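Local coordinates for cofilin (Streptomyces griseoflavus, PDB 5IVU), which probably binds actin in the manner of ADF/cofilin proteins, at residues 61-66 against 89-94. Residues are numbered along the deposited sequence; the frame is centred on the assembly and turned at random.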
# COMPACT_ATOMS: atom_id res chain seq x y z
N ASP A 61 -7.15 -11.41 6.69
CA ASP A 61 -7.28 -12.61 5.85
C ASP A 61 -7.51 -12.29 4.35
O ASP A 61 -8.09 -13.09 3.62
CB ASP A 61 -8.41 -13.49 6.41
CG ASP A 61 -9.78 -12.79 6.41
OD1 ASP A 61 -9.86 -11.59 6.07
OD2 ASP A 61 -10.77 -13.46 6.77
N GLU A 62 -7.05 -11.11 3.91
CA GLU A 62 -7.12 -10.71 2.51
C GLU A 62 -5.88 -9.95 2.09
O GLU A 62 -5.24 -9.30 2.91
CB GLU A 62 -8.33 -9.82 2.25
CG GLU A 62 -9.67 -10.52 2.35
CD GLU A 62 -10.78 -9.74 1.64
OE1 GLU A 62 -10.71 -9.60 0.40
OE2 GLU A 62 -11.70 -9.27 2.32
N CYS A 63 -5.53 -10.05 0.81
CA CYS A 63 -4.43 -9.28 0.24
C CYS A 63 -4.86 -7.87 -0.13
O CYS A 63 -6.01 -7.63 -0.51
CB CYS A 63 -3.89 -9.96 -1.03
SG CYS A 63 -3.49 -11.70 -0.84
N ARG A 64 -3.91 -6.95 -0.01
CA ARG A 64 -4.07 -5.57 -0.48
C ARG A 64 -2.72 -5.09 -0.98
O ARG A 64 -1.69 -5.70 -0.70
CB ARG A 64 -4.57 -4.63 0.64
CG ARG A 64 -5.98 -4.88 1.13
CD ARG A 64 -7.05 -4.51 0.11
NE ARG A 64 -8.05 -5.57 -0.08
CZ ARG A 64 -9.17 -5.75 0.63
NH1 ARG A 64 -9.51 -4.95 1.63
NH2 ARG A 64 -9.97 -6.76 0.33
N TRP A 65 -2.74 -3.99 -1.73
CA TRP A 65 -1.58 -3.12 -1.86
C TRP A 65 -1.88 -1.81 -1.14
O TRP A 65 -3.04 -1.46 -0.93
CB TRP A 65 -1.24 -2.81 -3.32
CG TRP A 65 -1.13 -4.00 -4.21
CD1 TRP A 65 -0.08 -4.85 -4.31
CD2 TRP A 65 -2.10 -4.43 -5.16
NE1 TRP A 65 -0.34 -5.81 -5.25
CE2 TRP A 65 -1.57 -5.58 -5.79
CE3 TRP A 65 -3.36 -3.97 -5.54
CZ2 TRP A 65 -2.27 -6.27 -6.78
CZ3 TRP A 65 -4.06 -4.67 -6.53
CH2 TRP A 65 -3.50 -5.81 -7.14
N ALA A 66 -0.83 -1.10 -0.76
CA ALA A 66 -1.01 0.22 -0.16
C ALA A 66 0.17 1.09 -0.45
O ALA A 66 1.25 0.59 -0.76
CB ALA A 66 -1.21 0.11 1.33
N TRP A 89 0.59 -6.51 0.76
CA TRP A 89 0.03 -7.21 1.90
C TRP A 89 -0.47 -8.56 1.41
O TRP A 89 -1.35 -8.63 0.56
CB TRP A 89 -1.08 -6.38 2.55
CG TRP A 89 -1.75 -7.00 3.72
CD1 TRP A 89 -3.08 -7.27 3.85
CD2 TRP A 89 -1.14 -7.43 4.94
NE1 TRP A 89 -3.34 -7.85 5.06
CE2 TRP A 89 -2.16 -7.96 5.75
CE3 TRP A 89 0.18 -7.42 5.42
CZ2 TRP A 89 -1.91 -8.46 7.03
CZ3 TRP A 89 0.43 -7.93 6.69
CH2 TRP A 89 -0.62 -8.44 7.48
N ALA A 90 0.12 -9.63 1.95
CA ALA A 90 -0.17 -10.99 1.51
C ALA A 90 -0.13 -11.90 2.73
O ALA A 90 0.81 -12.69 2.88
CB ALA A 90 0.84 -11.42 0.45
N PRO A 91 -1.15 -11.80 3.60
CA PRO A 91 -1.14 -12.55 4.84
C PRO A 91 -1.37 -14.04 4.60
O PRO A 91 -2.11 -14.40 3.68
CB PRO A 91 -2.31 -11.94 5.63
CG PRO A 91 -3.26 -11.48 4.58
CD PRO A 91 -2.40 -11.03 3.44
N ASP A 92 -0.77 -14.87 5.45
CA ASP A 92 -0.80 -16.32 5.31
C ASP A 92 -2.22 -16.90 5.20
O ASP A 92 -2.48 -17.78 4.38
CB ASP A 92 -0.06 -16.99 6.48
CG ASP A 92 1.43 -16.62 6.55
OD1 ASP A 92 1.98 -16.09 5.56
OD2 ASP A 92 2.05 -16.85 7.62
N SER A 93 -3.14 -16.37 6.00
CA SER A 93 -4.52 -16.85 6.03
C SER A 93 -5.39 -16.45 4.83
O SER A 93 -6.52 -16.93 4.72
CB SER A 93 -5.20 -16.40 7.33
OG SER A 93 -5.15 -14.99 7.44
N ALA A 94 -4.90 -15.55 3.97
CA ALA A 94 -5.60 -15.23 2.72
C ALA A 94 -5.61 -16.44 1.79
O ALA A 94 -4.68 -17.25 1.82
CB ALA A 94 -4.94 -14.05 2.03
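R64 and W89 form an antiparallel hydrogen-bonded pair where the start of strand 64-72 meets the end of strand 81-89, neighbours in the central mixed sheet of the ADF/cofilin fold. Both backbone bonds of the pair are made and are similarly straight: W89 N donates to R64 O (2.8 Å, N-H...O 154°), and R64 N donates to W89 O at 3.1 Å (149°). W89 O also receives a CA-H...O contact from C63 CA at 3.2 Å. Toward C63 and A90 the paired ladder ends here, whereas on the other side A66 is bonded to V87. E62 O approaches W89 CD1 to 3.1 Å and lies near NE1, but the angle there is too poor for a hydrogen bond; the indole N-H is instead satisfied by P59 O. With CG anti to the backbone N, the indole reaches alongside E62 O, and P91 CD sits 3.7 Å above one face, near its margin.

On the side of 61-66, C63 N accepts no partner from 89-94 but donates to Q98 OE1 of helix 96-112, while Q98 NE2 bonds to E62 OE1. That same carboxylate oxygen forms a salt bridge with R64 NH2 (2.9 Å). R64 NH1 forms a salt bridge with E43 OE2; the guanidinium lies away from 89-94.

Past W89, the chain bends through a type I turn, P91 to A94, closed by A94 N donating to P91 O. The turn brings A94 back beside D61. There A94 CB packs against C63 SG at 4.0 Å, and A94 CA makes a CA-H...O contact with D61 O at 3.4 Å, the angle at the hydrogen being 144°.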